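Local coordinates for endo-1,4-beta-xylanase (Bacteroides thetaiotaomicron VPI-5482, PDB 3KST), which probably hydrolyses glycosidic bonds in xylan as a calcium-binding glycoside hydrolase of family 43, at residues Val230-Lys234 with Asn235-Gln239. Sequence-based numbering, arbitrary orientation. Where two conformers were deposited one is given.
Sequences VKYSK and NPLLQ
Y232 to N235 form a type I beta turn, closed by a hydrogen bond from N235 N to Y232 O (3.3 Å). The bond is nearly straight at the hydrogen (160°). In Y232, CG is anti to the backbone N (chi1 176°), which puts the ring alongside the turn. K234 N sits over the centre of one ring face, 3.7 Å above the plane. The N235 amide comes to the ring edge, its plane 77° from that of the ring. N235 OD1 lies near the ring plane, 3.5 Å from Y232 CD2. L237 reaches the same ring carbon obliquely, with its CD1 methyl 3.6 Å from Y232 CD2. On the other side of the amide, N235 ND2 approaches K231 CB (4.1 Å) and bonds to the Y219 carbonyl. An alanine in place of N235 would probably leave that carbonyl without this donor and open a gap beside the Y232 ring edge. The peptide bond before P236 is cis, a sharp change of course straight after the turn. The K231 amine bonds to the K176 carbonyl and also forms a salt bridge with E182. Strand 230-231 pairs with strand 216-222 as the outermost strand of a four-stranded antiparallel sheet, a blade of the five-bladed beta-propeller known for family 43. Y232 stacks on Y219 of strand 216-222. Beyond P236, L237 and L238 both pair with V217 in a classic beta bulge, and L237 also packs on V293 and I295 of strand 293-305.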
loop_
_atom_site.group_PDB
_atom_site.type_symbol
_atom_site.label_atom_id
_atom_site.label_comp_id
_atom_site.label_asym_id
_atom_site.label_seq_id
_atom_site.Cartn_x
_atom_site.Cartn_y
_atom_site.Cartn_z
ATOM N N VAL A 230 15.890 12.503 -1.180
ATOM C CA VAL A 230 17.037 11.963 -1.925
ATOM C C VAL A 230 16.796 10.461 -2.093
ATOM O O VAL A 230 16.572 9.743 -1.132
ATOM C CB VAL A 230 18.427 12.264 -1.296
ATOM C CG1 VAL A 230 18.613 13.778 -1.133
ATOM C CG2 VAL A 230 18.638 11.525 0.021
ATOM N N LYS A 231 16.797 10.016 -3.347
ATOM C CA LYS A 231 16.575 8.626 -3.701
ATOM C C LYS A 231 17.817 7.831 -3.404
ATOM O O LYS A 231 18.940 8.334 -3.609
ATOM C CB LYS A 231 16.227 8.465 -5.197
ATOM C CG LYS A 231 14.801 8.890 -5.556
ATOM C CD LYS A 231 14.613 9.029 -7.045
ATOM C CE LYS A 231 13.195 9.481 -7.441
ATOM N NZ LYS A 231 13.034 9.725 -8.891
ATOM N N TYR A 232 17.617 6.628 -2.867
ATOM C CA TYR A 232 18.703 5.664 -2.639
ATOM C C TYR A 232 19.417 5.415 -3.982
ATOM O O TYR A 232 18.755 5.167 -4.997
ATOM C CB TYR A 232 18.099 4.384 -2.071
ATOM C CG TYR A 232 19.056 3.235 -1.849
ATOM C CD1 TYR A 232 20.272 3.417 -1.178
ATOM C CD2 TYR A 232 18.711 1.943 -2.255
ATOM C CE1 TYR A 232 21.143 2.328 -0.963
ATOM C CE2 TYR A 232 19.538 0.867 -2.026
ATOM C CZ TYR A 232 20.743 1.046 -1.380
ATOM O OH TYR A 232 21.530 -0.080 -1.224
ATOM N N SER A 233 20.751 5.492 -3.966
ATOM C CA SER A 233 21.552 5.375 -5.178
ATOM C C SER A 233 21.505 3.980 -5.824
ATOM O O SER A 233 21.692 3.874 -7.032
ATOM C CB SER A 233 23.010 5.805 -4.909
ATOM O OG SER A 233 23.673 6.101 -6.124
ATOM N N LYS A 234 21.250 2.930 -5.022
ATOM C CA LYS A 234 21.174 1.535 -5.516
ATOM C C LYS A 234 19.719 1.060 -5.716
ATOM O O LYS A 234 19.453 -0.179 -5.708
ATOM C CB LYS A 234 21.883 0.521 -4.584
ATOM C CG LYS A 234 23.277 0.873 -3.997
ATOM C CD LYS A 234 24.451 0.493 -4.894
ATOM C CE LYS A 234 24.604 -1.033 -5.058
ATOM N NZ LYS A 234 25.986 -1.410 -5.486
ATOM N N ASN A 235 18.764 1.993 -5.866
ATOM C CA ASN A 235 17.401 1.570 -6.250
ATOM C C ASN A 235 17.494 0.884 -7.632
ATOM O O ASN A 235 18.376 1.244 -8.436
ATOM C CB ASN A 235 16.405 2.725 -6.375
ATOM C CG ASN A 235 15.846 3.231 -5.050
ATOM O OD1 ASN A 235 15.794 2.548 -4.029
ATOM N ND2 ASN A 235 15.337 4.449 -5.104
ATOM N N PRO A 236 16.601 -0.080 -7.932
ATOM C CA PRO A 236 15.495 -0.554 -7.078
ATOM C C PRO A 236 15.847 -1.618 -6.023
ATOM O O PRO A 236 16.832 -2.360 -6.163
ATOM C CB PRO A 236 14.514 -1.119 -8.088
ATOM C CG PRO A 236 15.356 -1.621 -9.220
ATOM C CD PRO A 236 16.600 -0.763 -9.244
ATOM N N LEU A 237 15.042 -1.655 -4.962
ATOM C CA LEU A 237 15.151 -2.678 -3.918
ATOM C C LEU A 237 14.589 -4.014 -4.391
ATOM O O LEU A 237 15.050 -5.057 -3.924
ATOM C CB LEU A 237 14.389 -2.279 -2.642
ATOM C CG LEU A 237 14.987 -1.277 -1.645
ATOM C CD1 LEU A 237 15.858 -0.240 -2.308
ATOM C CD2 LEU A 237 13.866 -0.660 -0.756
ATOM N N LEU A 238 13.585 -3.974 -5.279
ATOM C CA LEU A 238 12.868 -5.160 -5.742
ATOM C C LEU A 238 12.358 -4.905 -7.155
ATOM O O LEU A 238 11.604 -3.991 -7.358
ATOM C CB LEU A 238 11.663 -5.436 -4.824
ATOM C CG LEU A 238 10.699 -6.575 -5.253
ATOM C CD1 LEU A 238 11.444 -7.877 -5.207
ATOM C CD2 LEU A 238 9.405 -6.624 -4.415
ATOM N N GLN A 239 12.793 -5.713 -8.119
ATOM C CA GLN A 239 12.363 -5.632 -9.517
ATOM C C GLN A 239 12.480 -7.064 -10.095
ATOM O O GLN A 239 13.405 -7.401 -10.848
ATOM C CB GLN A 239 13.179 -4.576 -10.273
ATOM C CG GLN A 239 12.742 -4.329 -11.719
ATOM C CD GLN A 239 13.547 -3.237 -12.403
ATOM O OE1 GLN A 239 14.766 -3.302 -12.447
ATOM N NE2 GLN A 239 12.862 -2.248 -12.969
#